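PDB 6Q6C: kunitz-type conkunitzin-S1 from Conus striatus, which blocks voltage-activated potassium channels of the Shaker family as a Kunitz-type venom neurotoxin. Local coordinates for residues Ser13-Lys18 with Thr38-Asn43; Glu20-Tyr25 with Asn46-Tyr51; Ser5-Pro10 with Asp55-Thr60. The protein carries 1 engineered substitution. All coordinates share one frame; numbering follows the deposited sequence.

Contact 1 (Ser13-Lys18 with Thr38-Asn43); sequences SGSGTK and TGQGGN. With PO4 (phosphate ion), chain C.
Thr38 and Ser13 show how one side-chain hydroxyl can tie two irregular loops together. Ser13 O accepts two hydrogen bonds from Thr38, one from the backbone N, which lies in the carbonyl plane, and one from OG1 at 2.7 Å, tilted slightly out of it. The same OG1 accepts from Gly16 N at 2.9 Å, so the hydroxyl is fixed both as donor and as acceptor. A chi1 of 67° sets OG1 between the backbone N and carbonyl carbon of Thr38, turned into the curve of residues 13-16. Beyond it, Ser15 N donates to Gln40 O at 3.0 Å, and Gly14, which carries no side chain, lets its CA approach that oxygen.

Lys18 makes the other end of the contact. Its CB sits 3.3 Å from Thr38 O, the oxygen that also accepts from Lys18 N. CG keeps near that oxygen, and CD passes Gly39 CA, where the absence of a side chain leaves room for the methylene. CD and CE of the extended chain both pass O1 of a phosphate, probably from the crystallisation liquor, at van der Waals distance before Lys18 NZ donates to phosphate O1 at 2.8 Å. NZ also donates to a water, which in turn bonds to Gly39 O.

Such pairing of two neighbouring loops is typical of the pole of the Kunitz fold that carries the protease-binding loop in inhibitory relatives. Many of them pin the two loops with a disulfide; here neither segment contains a cysteine, and hydrogen bonds join them.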
ATOM      1  N   SER A  13       2.379  -8.352   2.661  1.00 17.75           N
ATOM      2  CA  SER A  13       3.739  -8.544   2.093  1.00 17.20           C
ATOM      3  C   SER A  13       3.723  -9.557   0.952  1.00 18.25           C
ATOM      4  O   SER A  13       4.751  -9.633   0.248  1.00 20.16           O
ATOM      5  CB  SER A  13       4.714  -8.962   3.158  1.00 19.73           C
ATOM      6  OG  SER A  13       4.338 -10.190   3.726  1.00 24.84           O
ATOM      7  N   GLY A  14       2.644 -10.341   0.781  1.00 19.70           N
ATOM      8  CA  GLY A  14       2.635 -11.228  -0.392  1.00 22.73           C
ATOM      9  C   GLY A  14       3.231 -12.596  -0.122  1.00 23.20           C
ATOM     10  O   GLY A  14       3.471 -12.992   1.020  1.00 23.96           O
ATOM     11  N   SER A  15       3.451 -13.329  -1.212  1.00 23.62           N
ATOM     12  CA  SER A  15       3.735 -14.778  -1.210  1.00 25.83           C
ATOM     13  C   SER A  15       5.084 -15.115  -1.859  1.00 26.68           C
ATOM     14  O   SER A  15       5.347 -16.306  -2.124  1.00 30.19           O
ATOM     15  CB  SER A  15       2.613 -15.495  -1.941  1.00 28.80           C
ATOM     16  OG  SER A  15       2.517 -15.005  -3.298  1.00 29.45           O
ATOM     17  N   GLY A  16       5.915 -14.107  -2.127  1.00 21.78           N
ATOM     18  CA  GLY A  16       7.188 -14.292  -2.808  1.00 21.72           C
ATOM     19  C   GLY A  16       8.386 -14.220  -1.872  1.00 21.25           C
ATOM     20  O   GLY A  16       8.265 -14.326  -0.585  1.00 21.76           O
ATOM     21  N   THR A  17       9.573 -14.036  -2.438  1.00 20.38           N
ATOM     22  CA  THR A  17      10.802 -13.929  -1.596  1.00 19.35           C
ATOM     23  C   THR A  17      11.630 -12.685  -1.934  1.00 18.07           C
ATOM     24  O   THR A  17      12.768 -12.551  -1.451  1.00 20.12           O
ATOM     25  CB  THR A  17      11.620 -15.225  -1.691  1.00 21.54           C
ATOM     26  OG1 THR A  17      12.021 -15.317  -3.056  1.00 22.21           O
ATOM     27  CG2 THR A  17      10.891 -16.458  -1.244  1.00 26.58           C
ATOM     28  N   LYS A  18      11.114 -11.819  -2.782  1.00 17.29           N
ATOM     29  CA  LYS A  18      11.803 -10.539  -3.007  1.00 17.12           C
ATOM     30  C   LYS A  18      11.705  -9.653  -1.772  1.00 16.69           C
ATOM     31  O   LYS A  18      10.981  -9.976  -0.883  1.00 18.67           O
ATOM     32  CB  LYS A  18      11.319  -9.849  -4.271  1.00 18.01           C
ATOM     33  CG  LYS A  18      11.439 -10.696  -5.473  1.00 15.44           C
ATOM     34  CD  LYS A  18      10.685 -10.091  -6.666  1.00 16.28           C
ATOM     35  CE  LYS A  18      10.958 -10.686  -8.019  1.00 16.43           C
ATOM     36  NZ  LYS A  18      10.077 -10.100  -9.064  1.00 17.91           N
ATOM     37  N   THR A  38       7.030  -8.672  -1.051  1.00 17.83           N
ATOM     38  CA  THR A  38       7.799  -9.800  -1.612  1.00 20.23           C
ATOM     39  C   THR A  38       7.661  -9.961  -3.099  1.00 20.46           C
ATOM     40  O   THR A  38       8.270 -10.917  -3.650  1.00 20.16           O
ATOM     41  CB  THR A  38       7.446 -11.098  -0.911  1.00 21.57           C
ATOM     42  OG1 THR A  38       6.075 -11.377  -1.261  1.00 21.94           O
ATOM     43  CG2 THR A  38       7.694 -11.064   0.575  1.00 23.84           C
ATOM     44  N   GLY A  39       6.926  -9.068  -3.761  1.00 18.93           N
ATOM     45  CA  GLY A  39       6.914  -9.035  -5.243  1.00 20.30           C
ATOM     46  C   GLY A  39       5.773  -9.762  -5.909  1.00 21.14           C
ATOM     47  O   GLY A  39       5.618  -9.571  -7.128  1.00 24.49           O
ATOM     48  N   GLN A  40       5.004 -10.562  -5.214  1.00 22.17           N
ATOM     49  CA  GLN A  40       3.805 -11.202  -5.810  1.00 22.20           C
ATOM     50  C   GLN A  40       2.796 -11.462  -4.699  1.00 21.44           C
ATOM     51  O   GLN A  40       3.174 -11.485  -3.521  1.00 22.31           O
ATOM     52  CB  GLN A  40       4.275 -12.460  -6.568  1.00 25.18           C
ATOM     53  CG  GLN A  40       4.637 -13.542  -5.553  1.00 34.78           C
ATOM     54  CD  GLN A  40       5.044 -14.860  -6.155  1.00 45.15           C
ATOM     55  OE1 GLN A  40       4.417 -15.885  -5.924  1.00 55.85           O
ATOM     56  NE2 GLN A  40       6.129 -14.827  -6.887  1.00 34.43           N
ATOM     57  N   GLY A  41       1.558 -11.698  -5.079  1.00 27.58           N
ATOM     58  CA  GLY A  41       0.531 -12.160  -4.141  1.00 27.58           C
ATOM     59  C   GLY A  41       0.114 -11.118  -3.136  1.00 32.10           C
ATOM     60  O   GLY A  41      -0.472 -11.455  -2.050  1.00 41.29           O
ATOM     61  N   GLY A  42       0.234  -9.869  -3.492  1.00 33.75           N
ATOM     62  CA  GLY A  42      -0.276  -8.899  -2.506  1.00 32.22           C
ATOM     63  C   GLY A  42      -1.768  -8.610  -2.610  1.00 25.31           C
ATOM     64  O   GLY A  42      -2.614  -9.423  -2.996  1.00 29.67           O
ATOM     65  N   ASN A  43      -2.095  -7.386  -2.235  1.00 20.13           N
ATOM     66  CA  ASN A  43      -3.414  -6.803  -2.523  1.00 20.62           C
ATOM     67  C   ASN A  43      -3.228  -5.418  -3.116  1.00 21.23           C
ATOM     68  O   ASN A  43      -2.117  -5.005  -3.361  1.00 21.57           O
ATOM     69  CB  ASN A  43      -4.278  -6.914  -1.303  1.00 19.79           C
ATOM     70  CG  ASN A  43      -3.890  -5.978  -0.177  1.00 19.22           C
ATOM     71  OD1 ASN A  43      -3.308  -4.907  -0.398  1.00 19.71           O
ATOM     72  ND2 ASN A  43      -4.238  -6.398   1.043  1.00 21.19           N
TER
HETATM   73  P   PO4 C 101       8.936  -6.505  -9.751  1.00 17.77           P
HETATM   74  O1  PO4 C 101       9.367  -7.403  -8.590  1.00 18.21           O
HETATM   75  O2  PO4 C 101       7.680  -5.749  -9.315  1.00 17.78           O
HETATM   76  O3  PO4 C 101       8.840  -7.282 -11.022  1.00 18.56           O
HETATM   77  O4  PO4 C 101       9.991  -5.394  -9.950  1.00 17.45           O
HETATM   78  O   HOH W   1       7.721 -11.613  -8.591  1.00 26.48           O

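Contact 2 (Glu20-Tyr25 with Asn46-Tyr51); sequences EKRIYY and NFRRTY. With NO3 (nitrate ion), chain D; NO3 (nitrate ion), chain F; PO4 (phosphate ion), chain C.
Two like-charged guanidinium groups lie against each other, Arg22 NH2 coming within 3.2 Å of Arg48 NH1. The side chains run side by side and point the same way, with Arg48 CZ over one face of the Arg22 group near its rim and the two planes 44° apart. Acceptors and anions lie round the pair. Arg22 NH2 forms a salt bridge with Glu20 OE2 at 2.8 Å, and its NH1 donates to Lys21 O. Arg48 NH2 donates to phosphate O2 at 3.0 Å, and its NE to a nitrate. Asn46 OD1 approaches the edge of the Arg22 group and lies 3.2 Å from Arg22 CD.

Ile23 and Phe47 form a single antiparallel, hydrogen-bonded bridge, each N donating to the other's O at 2.8 Å. It joins the segment before helix 50-58 to strand 20-26 at one point, as in other Kunitz domains. Ile23 CD1 meets Thr50 OG1 at the start of that helix. A second nitrate accepts from Arg48 N and Arg49 N.

The anions probably come from the crystallisation liquor; their positions are consistent with a locally positive patch, where the Glu20 OE2 salt bridge and the Arg48 NH2 bond may partly offset the repulsion between the arginines.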
ATOM      1  N   GLU A  20      11.116  -5.683  -1.471  1.00 17.79           N
ATOM      2  CA  GLU A  20      10.858  -4.465  -2.247  1.00 17.07           C
ATOM      3  C   GLU A  20      10.194  -3.388  -1.397  1.00 17.76           C
ATOM      4  O   GLU A  20       9.423  -3.703  -0.477  1.00 19.84           O
ATOM      5  CB  GLU A  20       9.917  -4.794  -3.400  1.00 17.06           C
ATOM      6  CG  GLU A  20      10.585  -5.704  -4.364  1.00 19.17           C
ATOM      7  CD  GLU A  20       9.783  -6.084  -5.586  1.00 20.02           C
ATOM      8  OE1 GLU A  20      10.378  -6.711  -6.469  1.00 19.41           O
ATOM      9  OE2 GLU A  20       8.543  -5.981  -5.563  1.00 23.01           O
ATOM     10  N   LYS A  21      10.543  -2.155  -1.675  1.00 16.18           N
ATOM     11  CA  LYS A  21       9.961  -0.977  -0.977  1.00 18.11           C
ATOM     12  C   LYS A  21       8.620  -0.661  -1.640  1.00 16.17           C
ATOM     13  O   LYS A  21       8.580  -0.424  -2.864  1.00 18.02           O
ATOM     14  CB  LYS A  21      10.903   0.218  -1.100  1.00 19.10           C
ATOM     15  CG  LYS A  21      12.244  -0.016  -0.430  1.00 22.80           C
ATOM     16  CD  LYS A  21      13.204   1.125  -0.461  1.00 26.86           C
ATOM     17  CE  LYS A  21      14.445   0.805   0.341  1.00 36.07           C
ATOM     18  NZ  LYS A  21      15.279   2.020   0.481  1.00 47.86           N
ATOM     19  N   ARG A  22       7.585  -0.616  -0.860  1.00 17.22           N
ATOM     20  CA  ARG A  22       6.274  -0.172  -1.309  1.00 16.29           C
ATOM     21  C   ARG A  22       5.681   0.746  -0.234  1.00 16.95           C
ATOM     22  O   ARG A  22       6.173   0.867   0.869  1.00 17.61           O
ATOM     23  CB  ARG A  22       5.359  -1.360  -1.576  1.00 16.20           C
ATOM     24  CG  ARG A  22       5.783  -2.190  -2.769  1.00 15.95           C
ATOM     25  CD  ARG A  22       5.640  -1.536  -4.143  1.00 17.13           C
ATOM     26  NE  ARG A  22       5.999  -2.460  -5.257  1.00 19.46           N
ATOM     27  CZ  ARG A  22       7.164  -2.741  -5.691  1.00 25.55           C
ATOM     28  NH1 ARG A  22       8.275  -2.065  -5.256  1.00 26.82           N
ATOM     29  NH2 ARG A  22       7.130  -3.744  -6.581  1.00 30.80           N
ATOM     30  N   ILE A  23       4.567   1.314  -0.581  1.00 16.89           N
ATOM     31  CA  ILE A  23       3.773   2.255   0.245  1.00 16.00           C
ATOM     32  C   ILE A  23       2.349   1.717   0.364  1.00 16.82           C
ATOM     33  O   ILE A  23       1.817   1.212  -0.643  1.00 17.10           O
ATOM     34  CB  ILE A  23       3.799   3.649  -0.423  1.00 17.58           C
ATOM     35  CG1 ILE A  23       5.211   4.187  -0.686  1.00 19.40           C
ATOM     36  CG2 ILE A  23       2.983   4.607   0.426  1.00 18.54           C
ATOM     37  CD1 ILE A  23       6.019   4.388   0.527  1.00 21.95           C
ATOM     38  N   TYR A  24       1.779   1.808   1.556  1.00 14.79           N
ATOM     39  CA  TYR A  24       0.398   1.409   1.769  1.00 15.00           C
ATOM     40  C   TYR A  24      -0.315   2.579   2.461  1.00 15.19           C
ATOM     41  O   TYR A  24       0.300   3.339   3.181  1.00 17.22           O
ATOM     42  CB  TYR A  24       0.276   0.100   2.535  1.00 17.44           C
ATOM     43  CG  TYR A  24       0.491   0.211   4.029  1.00 15.65           C
ATOM     44  CD1 TYR A  24       1.743   0.374   4.540  1.00 15.26           C
ATOM     45  CD2 TYR A  24      -0.580   0.223   4.912  1.00 16.63           C
ATOM     46  CE1 TYR A  24       1.975   0.470   5.893  1.00 16.96           C
ATOM     47  CE2 TYR A  24      -0.375   0.399   6.274  1.00 15.84           C
ATOM     48  CZ  TYR A  24       0.917   0.593   6.758  1.00 15.22           C
ATOM     49  OH  TYR A  24       1.052   0.788   8.124  1.00 15.94           O
ATOM     50  N   TYR A  25      -1.624   2.635   2.247  1.00 15.75           N
ATOM     51  CA  TYR A  25      -2.466   3.594   2.969  1.00 14.98           C
ATOM     52  C   TYR A  25      -2.883   2.994   4.302  1.00 15.73           C
ATOM     53  O   TYR A  25      -3.522   1.946   4.328  1.00 16.34           O
ATOM     54  CB  TYR A  25      -3.668   4.063   2.159  1.00 16.92           C
ATOM     55  CG  TYR A  25      -4.472   5.114   2.887  1.00 16.19           C
ATOM     56  CD1 TYR A  25      -3.968   6.382   3.059  1.00 19.53           C
ATOM     57  CD2 TYR A  25      -5.738   4.849   3.359  1.00 17.76           C
ATOM     58  CE1 TYR A  25      -4.696   7.366   3.731  1.00 18.46           C
ATOM     59  CE2 TYR A  25      -6.492   5.824   4.003  1.00 19.83           C
ATOM     60  CZ  TYR A  25      -5.998   7.103   4.134  1.00 20.22           C
ATOM     61  OH  TYR A  25      -6.702   8.071   4.820  1.00 22.51           O
ATOM     62  N   ASN A  46      -1.156  -1.079  -2.333  1.00 19.08           N
ATOM     63  CA  ASN A  46       0.265  -1.369  -2.634  1.00 17.66           C
ATOM     64  C   ASN A  46       0.678  -0.404  -3.716  1.00 17.65           C
ATOM     65  O   ASN A  46       0.199  -0.560  -4.842  1.00 21.08           O
ATOM     66  CB  ASN A  46       0.360  -2.841  -3.024  1.00 18.05           C
ATOM     67  CG  ASN A  46       1.780  -3.259  -3.338  1.00 19.16           C
ATOM     68  OD1 ASN A  46       2.561  -2.446  -3.768  1.00 21.87           O
ATOM     69  ND2 ASN A  46       2.102  -4.509  -3.018  1.00 19.46           N
ATOM     70  N   PHE A  47       1.510   0.583  -3.381  1.00 16.44           N
ATOM     71  CA  PHE A  47       1.890   1.658  -4.322  1.00 17.41           C
ATOM     72  C   PHE A  47       3.419   1.723  -4.364  1.00 15.22           C
ATOM     73  O   PHE A  47       4.120   1.551  -3.367  1.00 17.74           O
ATOM     74  CB  PHE A  47       1.357   3.033  -3.901  1.00 18.40           C
ATOM     75  CG  PHE A  47      -0.143   3.031  -3.717  1.00 18.51           C
ATOM     76  CD1 PHE A  47      -0.727   2.627  -2.528  1.00 18.83           C
ATOM     77  CD2 PHE A  47      -0.940   3.474  -4.744  1.00 18.51           C
ATOM     78  CE1 PHE A  47      -2.104   2.566  -2.427  1.00 19.08           C
ATOM     79  CE2 PHE A  47      -2.326   3.448  -4.643  1.00 21.83           C
ATOM     80  CZ  PHE A  47      -2.876   3.013  -3.477  1.00 22.33           C
ATOM     81  N   ARG A  48       3.964   2.017  -5.531  1.00 18.89           N
ATOM     82  CA  ARG A  48       5.397   2.273  -5.679  1.00 19.26           C
ATOM     83  C   ARG A  48       5.778   3.634  -5.133  1.00 19.13           C
ATOM     84  O   ARG A  48       6.961   3.739  -4.615  1.00 21.28           O
ATOM     85  CB  ARG A  48       5.880   2.123  -7.108  1.00 20.04           C
ATOM     86  CG  ARG A  48       5.765   0.688  -7.588  1.00 18.85           C
ATOM     87  CD  ARG A  48       6.344   0.572  -8.986  1.00 18.99           C
ATOM     88  NE  ARG A  48       6.261  -0.756  -9.536  1.00 20.43           N
ATOM     89  CZ  ARG A  48       7.128  -1.725  -9.329  1.00 19.77           C
ATOM     90  NH1 ARG A  48       8.166  -1.493  -8.544  1.00 19.38           N
ATOM     91  NH2 ARG A  48       6.909  -2.930  -9.844  1.00 19.62           N
ATOM     92  N   ARG A  49       4.931   4.626  -5.260  1.00 23.51           N
ATOM     93  CA  ARG A  49       5.271   6.002  -4.870  1.00 23.07           C
ATOM     94  C   ARG A  49       4.273   6.524  -3.850  1.00 24.28           C
ATOM     95  O   ARG A  49       3.047   6.254  -3.958  1.00 24.10           O
ATOM     96  CB  ARG A  49       5.232   6.863  -6.128  1.00 29.40           C
ATOM     97  CG  ARG A  49       6.334   6.490  -7.101  1.00 31.87           C
ATOM     98  CD  ARG A  49       6.592   7.637  -8.015  1.00 48.76           C
ATOM     99  NE  ARG A  49       5.372   7.975  -8.705  1.00 48.27           N
ATOM    100  CZ  ARG A  49       4.946   9.210  -8.974  1.00 68.72           C
ATOM    101  NH1 ARG A  49       5.576  10.292  -8.520  1.00 63.45           N
ATOM    102  NH2 ARG A  49       3.827   9.350  -9.662  1.00 52.24           N
ATOM    103  N   THR A  50       4.779   7.303  -2.918  1.00 22.83           N
ATOM    104  CA  THR A  50       3.920   8.039  -1.954  1.00 22.09           C
ATOM    105  C   THR A  50       2.937   8.905  -2.727  1.00 21.80           C
ATOM    106  O   THR A  50       1.773   8.973  -2.286  1.00 20.65           O
ATOM    107  CB  THR A  50       4.794   8.824  -0.969  1.00 24.32           C
ATOM    108  OG1 THR A  50       5.554   7.896  -0.193  1.00 29.59           O
ATOM    109  CG2 THR A  50       3.977   9.647  -0.006  1.00 29.98           C
ATOM    110  N   TYR A  51       3.380   9.533  -3.820  1.00 23.49           N
ATOM    111  CA  TYR A  51       2.506  10.412  -4.631  1.00 22.34           C
ATOM    112  C   TYR A  51       1.231   9.637  -5.003  1.00 22.04           C
ATOM    113  O   TYR A  51       0.129  10.133  -4.816  1.00 24.34           O
ATOM    114  CB  TYR A  51       3.253  10.856  -5.881  1.00 28.51           C
ATOM    115  CG  TYR A  51       2.453  11.774  -6.741  1.00 28.93           C
ATOM    116  CD1 TYR A  51       1.517  11.272  -7.626  1.00 29.42           C
ATOM    117  CD2 TYR A  51       2.568  13.149  -6.589  1.00 32.36           C
ATOM    118  CE1 TYR A  51       0.726  12.128  -8.363  1.00 34.00           C
ATOM    119  CE2 TYR A  51       1.843  14.017  -7.386  1.00 35.47           C
ATOM    120  CZ  TYR A  51       0.903  13.496  -8.245  1.00 33.31           C
ATOM    121  OH  TYR A  51       0.159  14.357  -8.987  1.00 44.97           O
TER
HETATM  122  N   NO3 D 102       2.008   3.017  -8.412  1.00 24.11           N
HETATM  123  O1  NO3 D 102       2.112   1.678  -7.811  1.00 31.37           O
HETATM  124  O2  NO3 D 102       0.850   3.424  -9.019  1.00 48.29           O
HETATM  125  O3  NO3 D 102       2.855   4.189  -7.506  1.00 31.79           O
HETATM  126  N   NO3 F 104       4.591  -2.270 -11.884  1.00 75.88           N
HETATM  127  O1  NO3 F 104       4.171  -3.381 -11.494  1.00 72.50           O
HETATM  128  O2  NO3 F 104       5.672  -2.227 -12.998  1.00 63.83           O
HETATM  129  O3  NO3 F 104       3.960  -0.799 -11.165  1.00 65.37           O
HETATM  130  P   PO4 C 101       8.936  -6.505  -9.751  1.00 17.77           P
HETATM  131  O1  PO4 C 101       9.367  -7.403  -8.590  1.00 18.21           O
HETATM  132  O2  PO4 C 101       7.680  -5.749  -9.315  1.00 17.78           O
HETATM  133  O3  PO4 C 101       8.840  -7.282 -11.022  1.00 18.56           O
HETATM  134  O4  PO4 C 101       9.991  -5.394  -9.950  1.00 17.45           O

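Contact 3 (Ser5-Pro10 with Asp55-Thr60); sequences SLCDLP and DTCLYT. Engineered in segment 55-60: Asp55 (natural residue Arg).
Cys7 SG and Cys57 SG are joined covalently at 2.1 Å, and this disulfide is nearly the whole of the contact. Its chi3 of -84° gives the bridge a left-handed twist, with Cys7 CB and Cys57 CB standing 3.8 Å apart. In both cysteines SG is anti to the carbonyl carbon and beside the backbone N, and the two half-cystines enter the bridge with like first torsions (-60° and -66°). Leu6 flanks it, its CD1 resting 4.0 Å from Cys57 SG. The same methyl, Leu6 CD1, touches Thr56 CG2 more loosely, at 4.4 Å.

This is the bridge that ties the two ends of the chain together in the Kunitz fold, fastening the short N-terminal 3-10 turn to the C-terminal helix. The turn is shaped by its own backbone bonds, Asp8 N to Ser5 O and Leu9 N to Leu6 O, and within it the Cys7 CB points toward the helix. On the other side, Cys57 lies where helix 50-58 widens into a pi-type turn, and Thr56 OG1 bonds back to Asp52 O within that helix. Tyr25 of strand 20-26 packs against both cysteines, which are buried. Farther out, Leu9 O accepts from Asn45 ND2, tying the chain beyond the turn to that residue.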
ATOM      1  N   SER A   5     -12.306   1.432  -1.964  1.00 27.68           N
ATOM      2  CA  SER A   5     -12.297   0.333  -0.959  1.00 27.50           C
ATOM      3  C   SER A   5     -10.888  -0.277  -0.827  1.00 24.09           C
ATOM      4  O   SER A   5     -10.553  -0.729   0.292  1.00 24.45           O
ATOM      5  CB  SER A   5     -13.291  -0.718  -1.297  1.00 35.47           C
ATOM      6  OG  SER A   5     -12.976  -1.330  -2.544  1.00 40.92           O
ATOM      7  N   LEU A   6     -10.016  -0.177  -1.844  1.00 24.60           N
ATOM      8  CA  LEU A   6      -8.663  -0.753  -1.695  1.00 21.62           C
ATOM      9  C   LEU A   6      -7.900  -0.037  -0.568  1.00 22.12           C
ATOM     10  O   LEU A   6      -7.017  -0.624   0.013  1.00 22.26           O
ATOM     11  CB  LEU A   6      -7.910  -0.668  -3.025  1.00 25.52           C
ATOM     12  CG  LEU A   6      -7.576   0.740  -3.490  1.00 28.23           C
ATOM     13  CD1 LEU A   6      -6.231   1.216  -2.988  1.00 29.77           C
ATOM     14  CD2 LEU A   6      -7.598   0.757  -4.988  1.00 32.60           C
ATOM     15  N   CYS A   7      -8.261   1.201  -0.259  1.00 22.63           N
ATOM     16  CA  CYS A   7      -7.523   2.005   0.729  1.00 23.43           C
ATOM     17  C   CYS A   7      -7.694   1.428   2.139  1.00 23.78           C
ATOM     18  O   CYS A   7      -6.853   1.757   3.006  1.00 28.41           O
ATOM     19  CB  CYS A   7      -8.001   3.447   0.713  1.00 24.21           C
ATOM     20  SG  CYS A   7      -7.770   4.218  -0.923  1.00 26.01           S
ATOM     21  N   ASP A   8      -8.730   0.597   2.356  1.00 22.77           N
ATOM     22  CA  ASP A   8      -8.985  -0.024   3.683  1.00 25.68           C
ATOM     23  C   ASP A   8      -8.404  -1.433   3.753  1.00 22.67           C
ATOM     24  O   ASP A   8      -8.501  -1.999   4.829  1.00 25.20           O
ATOM     25  CB  ASP A   8     -10.476  -0.016   3.980  1.00 31.75           C
ATOM     26  CG  ASP A   8     -11.038   1.397   4.120  1.00 43.89           C
ATOM     27  OD1 ASP A   8     -10.275   2.370   4.416  1.00 42.29           O
ATOM     28  OD2 ASP A   8     -12.199   1.538   3.889  1.00 69.66           O
ATOM     29  N   LEU A   9      -7.749  -1.910   2.706  1.00 19.06           N
ATOM     30  CA  LEU A   9      -7.184  -3.264   2.770  1.00 18.35           C
ATOM     31  C   LEU A   9      -5.950  -3.273   3.666  1.00 18.38           C
ATOM     32  O   LEU A   9      -5.217  -2.302   3.741  1.00 18.99           O
ATOM     33  CB  LEU A   9      -6.824  -3.745   1.368  1.00 19.30           C
ATOM     34  CG  LEU A   9      -7.986  -3.985   0.399  1.00 22.03           C
ATOM     35  CD1 LEU A   9      -7.454  -4.226  -0.981  1.00 23.06           C
ATOM     36  CD2 LEU A   9      -8.863  -5.148   0.819  1.00 28.93           C
ATOM     37  N   PRO A  10      -5.660  -4.393   4.335  1.00 18.97           N
ATOM     38  CA  PRO A  10      -4.471  -4.483   5.187  1.00 19.73           C
ATOM     39  C   PRO A  10      -3.209  -4.418   4.351  1.00 18.37           C
ATOM     40  O   PRO A  10      -3.161  -4.894   3.209  1.00 20.51           O
ATOM     41  CB  PRO A  10      -4.625  -5.854   5.876  1.00 21.22           C
ATOM     42  CG  PRO A  10      -5.543  -6.635   5.001  1.00 27.13           C
ATOM     43  CD  PRO A  10      -6.419  -5.645   4.270  1.00 22.74           C
ATOM     44  N   ASP A  55      -2.557  10.408  -3.736  1.00 22.14           N
ATOM     45  CA  ASP A  55      -3.535  10.848  -4.769  1.00 22.84           C
ATOM     46  C   ASP A  55      -4.738   9.907  -4.742  1.00 22.93           C
ATOM     47  O   ASP A  55      -5.867  10.317  -4.956  1.00 28.51           O
ATOM     48  CB  ASP A  55      -2.808  10.845  -6.097  1.00 27.43           C
ATOM     49  CG  ASP A  55      -3.534  11.526  -7.238  1.00 35.80           C
ATOM     50  OD1 ASP A  55      -4.039  12.642  -7.066  1.00 36.77           O
ATOM     51  OD2 ASP A  55      -3.523  10.945  -8.304  1.00 46.78           O
ATOM     52  N   THR A  56      -4.504   8.617  -4.532  1.00 21.80           N
ATOM     53  CA  THR A  56      -5.565   7.583  -4.587  1.00 21.18           C
ATOM     54  C   THR A  56      -6.386   7.546  -3.301  1.00 21.18           C
ATOM     55  O   THR A  56      -7.627   7.364  -3.381  1.00 25.49           O
ATOM     56  CB  THR A  56      -4.970   6.207  -4.872  1.00 22.53           C
ATOM     57  OG1 THR A  56      -4.259   6.263  -6.092  1.00 27.08           O
ATOM     58  CG2 THR A  56      -6.005   5.117  -4.925  1.00 24.73           C
ATOM     59  N   CYS A  57      -5.754   7.656  -2.150  1.00 21.19           N
ATOM     60  CA  CYS A  57      -6.369   7.319  -0.859  1.00 21.49           C
ATOM     61  C   CYS A  57      -6.532   8.514   0.083  1.00 23.57           C
ATOM     62  O   CYS A  57      -7.436   8.476   0.835  1.00 25.40           O
ATOM     63  CB  CYS A  57      -5.601   6.229  -0.123  1.00 22.62           C
ATOM     64  SG  CYS A  57      -5.674   4.642  -0.983  1.00 24.89           S
ATOM     65  N   LEU A  58      -5.652   9.505   0.070  1.00 25.93           N
ATOM     66  CA  LEU A  58      -5.690  10.555   1.095  1.00 26.12           C
ATOM     67  C   LEU A  58      -6.529  11.710   0.561  1.00 28.27           C
ATOM     68  O   LEU A  58      -7.346  12.224   1.283  1.00 41.70           O
ATOM     69  CB  LEU A  58      -4.261  10.970   1.395  1.00 29.09           C
ATOM     70  CG  LEU A  58      -4.094  11.935   2.544  1.00 29.67           C
ATOM     71  CD1 LEU A  58      -4.813  11.475   3.827  1.00 29.09           C
ATOM     72  CD2 LEU A  58      -2.612  12.163   2.780  1.00 37.03           C
ATOM     73  N   TYR A  59      -6.332  12.100  -0.689  1.00 30.56           N
ATOM     74  CA  TYR A  59      -6.939  13.305  -1.311  1.00 34.70           C
ATOM     75  C   TYR A  59      -8.010  12.863  -2.294  1.00 40.45           C
ATOM     76  O   TYR A  59      -7.826  13.039  -3.512  1.00 43.98           O
ATOM     77  CB  TYR A  59      -5.833  14.136  -1.970  1.00 29.75           C
ATOM     78  CG  TYR A  59      -4.802  14.583  -0.976  1.00 24.05           C
ATOM     79  CD1 TYR A  59      -5.163  15.486   0.027  1.00 24.64           C
ATOM     80  CD2 TYR A  59      -3.504  14.110  -0.979  1.00 27.52           C
ATOM     81  CE1 TYR A  59      -4.272  15.869   1.008  1.00 26.25           C
ATOM     82  CE2 TYR A  59      -2.590  14.506  -0.018  1.00 27.62           C
ATOM     83  CZ  TYR A  59      -2.958  15.434   0.955  1.00 22.91           C
ATOM     84  OH  TYR A  59      -2.111  15.818   1.984  1.00 28.40           O
ATOM     85  N   THR A  60      -9.033  12.205  -1.765  1.00 55.31           N
ATOM     86  CA  THR A  60     -10.280  11.795  -2.469  1.00 57.74           C
ATOM     87  C   THR A  60     -11.426  12.754  -2.107  1.00 66.29           C
ATOM     88  O   THR A  60     -11.539  13.869  -2.616  1.00 79.26           O
ATOM     89  CB  THR A  60     -10.704  10.383  -2.062  1.00 55.71           C
ATOM     90  OG1 THR A  60     -11.175  10.540  -0.714  1.00 59.74           O
ATOM     91  CG2 THR A  60      -9.599   9.353  -2.225  1.00 41.95           C
TER

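In the fold
Contact 3 joins the two terminal regions of the chain, and the other two lie within the loop it makes. Its centre is about 20 Å from that of contact 1, on the opposite side of the molecule, with the centre of contact 2 about 12 Å from that of contact 3 and 13 Å from that of contact 1. Tyr25 joins contacts 2 and 3, its CG 3.4 Å from Cys57 CB, while Phe47 packs on Leu6 and Thr56. Asn43 ND2 reaches Pro10 O at 2.8 Å, a probable hydrogen bond between contacts 1 and 3. Contacts 1 and 2 meet at Gly39 CA and Glu20 OE2, and the phosphate, probably a crystallisation ion, spans the two.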